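Local coordinates for hypothetical protein Atu2144 (Agrobacterium tumefaciens str., PDB 2ODF), which is of unknown function but may be an amidohydrolase that cleaves N-formylglutamate or a similar N-acylated amino acid, at the interface of chains A and B. Residues are numbered along the deposited sequence; one frame, centred on the assembly and turned at random. Chains: chain A/B, Hypothetical protein Atu2144.

The interface of chains A and B. Residues chain A 127-128, 131-132, 212; chain B 116-117, 120.
The ring of B:Phe120 turns its CD1–CE1 edge toward A:Tyr127 over the rim at CE2 and CZ, not over the ring centre, in an edge-to-face pair with planes 77° apart and centroids separated by 5.5 Å. A:Tyr127 CE2, in the plane of the phenylalanine ring, lies 3.7 Å from B:Phe120 CD1, and the tyrosine hydroxyl OH comes slightly nearer to that CD1, at 3.6 Å. A:His131 CB approaches from one face of B:Phe120, beyond the rim on the CZ–CE1 side, 3.5 Å from B:Phe120 CZ; A:Leu212 CD1 lies more distantly on the same side. The imidazole of A:His131 has A:Leu212 CD1 over one face, offset toward its rim, a contact within chain A that would help hold the two side chains beside the phenylalanine. At the outer rim, near the ring plane, A:Asp132 OD1 stands 3.4 Å from B:Phe120 CE2, with carboxylate and ring planes 82° apart. This carboxylate oxygen may weakly polarise the aromatic C-H edge.

This arrangement illustrates how a single aromatic side chain can seat one helix against its symmetry mate: B:Phe120, near the start of helix 116-143, inserts between the same helix of chain A and helix 208-213. With CG opposite the backbone N (chi1 179°), the phenylalanine extends far enough for its tip to face the backbone carbonyl oxygen of A:Val128. A:Leu212 crosses it at about a right angle and supports its base, CD2 lying 3.8 Å from B:Phe120 CB.

The two-fold symmetry repeats this insertion with the chains exchanged, so two phenylalanines could help fix how the copies are set against each other, although this pairing may not be the biological one. The leucine also reaches the first turn of the B helix: its CD2 packs 3.8 Å from B:Ala117 CA, and the same methyl meets the backbone carbonyl of B:Glu116, with A:Leu212 CD2 to B:Glu116 O at 3.4 Å.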
loop_
_atom_site.group_PDB
_atom_site.type_symbol
_atom_site.label_atom_id
_atom_site.label_comp_id
_atom_site.label_asym_id
_atom_site.label_seq_id
_atom_site.Cartn_x
_atom_site.Cartn_y
_atom_site.Cartn_z
ATOM N N TYR A 127 4.968 -5.143 1.109
ATOM C CA TYR A 127 5.166 -4.462 -0.164
ATOM C C TYR A 127 5.775 -3.084 0.015
ATOM O O TYR A 127 6.797 -2.760 -0.616
ATOM C CB TYR A 127 3.818 -4.403 -0.916
ATOM C CG TYR A 127 3.778 -3.572 -2.168
ATOM C CD1 TYR A 127 4.368 -4.002 -3.355
ATOM C CD2 TYR A 127 3.089 -2.356 -2.184
ATOM C CE1 TYR A 127 4.271 -3.223 -4.528
ATOM C CE2 TYR A 127 2.980 -1.613 -3.327
ATOM C CZ TYR A 127 3.570 -2.021 -4.485
ATOM O OH TYR A 127 3.444 -1.200 -5.588
ATOM N N VAL A 128 5.194 -2.287 0.911
ATOM C CA VAL A 128 5.664 -0.915 1.083
ATOM C C VAL A 128 7.083 -0.882 1.691
ATOM O O VAL A 128 7.921 -0.132 1.206
ATOM C CB VAL A 128 4.598 0.024 1.766
ATOM C CG1 VAL A 128 5.209 1.411 2.077
ATOM C CG2 VAL A 128 3.352 0.195 0.836
ATOM N N HIS A 131 9.754 -1.789 -1.200
ATOM C CA HIS A 131 9.953 -0.740 -2.132
ATOM C C HIS A 131 10.500 0.527 -1.521
ATOM O O HIS A 131 11.235 1.207 -2.136
ATOM C CB HIS A 131 8.742 -0.556 -3.008
ATOM C CG HIS A 131 8.492 -1.717 -3.911
ATOM N ND1 HIS A 131 9.292 -2.005 -4.979
ATOM C CD2 HIS A 131 7.580 -2.703 -3.851
ATOM C CE1 HIS A 131 8.868 -3.107 -5.551
ATOM N NE2 HIS A 131 7.822 -3.540 -4.892
ATOM N N ASP A 132 10.126 0.818 -0.295
ATOM C CA ASP A 132 10.620 1.985 0.385
ATOM C C ASP A 132 12.152 1.868 0.588
ATOM O O ASP A 132 12.844 2.805 0.520
ATOM C CB ASP A 132 9.908 2.200 1.717
ATOM C CG ASP A 132 8.562 2.936 1.587
ATOM O OD1 ASP A 132 8.165 3.332 0.508
ATOM O OD2 ASP A 132 7.938 3.119 2.594
ATOM N N LEU A 212 8.723 1.305 -10.888
ATOM C CA LEU A 212 8.801 2.065 -9.634
ATOM C C LEU A 212 10.128 2.767 -9.401
ATOM O O LEU A 212 10.155 3.878 -8.872
ATOM C CB LEU A 212 8.537 1.157 -8.428
ATOM C CG LEU A 212 7.139 0.548 -8.231
ATOM C CD1 LEU A 212 7.049 -0.060 -6.830
ATOM C CD2 LEU A 212 6.036 1.583 -8.481
ATOM N N GLU B 116 2.804 4.041 -12.446
ATOM C CA GLU B 116 2.966 3.161 -11.288
ATOM C C GLU B 116 3.753 3.793 -10.163
ATOM O O GLU B 116 3.408 3.639 -8.987
ATOM C CB GLU B 116 3.546 1.819 -11.733
ATOM C CG GLU B 116 2.482 1.011 -12.440
ATOM C CD GLU B 116 2.949 -0.344 -12.935
ATOM O OE1 GLU B 116 3.949 -0.886 -12.444
ATOM O OE2 GLU B 116 2.282 -0.870 -13.824
ATOM N N ALA B 117 4.804 4.518 -10.520
ATOM C CA ALA B 117 5.617 5.191 -9.535
ATOM C C ALA B 117 4.797 6.224 -8.765
ATOM O O ALA B 117 4.942 6.330 -7.547
ATOM C CB ALA B 117 6.857 5.825 -10.183
ATOM N N PHE B 120 2.389 4.577 -6.279
ATOM C CA PHE B 120 3.112 4.045 -5.126
ATOM C C PHE B 120 3.461 5.192 -4.196
ATOM O O PHE B 120 3.327 5.092 -2.965
ATOM C CB PHE B 120 4.387 3.326 -5.518
ATOM C CG PHE B 120 5.123 2.804 -4.344
ATOM C CD1 PHE B 120 4.781 1.590 -3.801
ATOM C CD2 PHE B 120 6.098 3.558 -3.721
ATOM C CE1 PHE B 120 5.438 1.089 -2.703
ATOM C CE2 PHE B 120 6.750 3.080 -2.575
ATOM C CZ PHE B 120 6.407 1.838 -2.077
#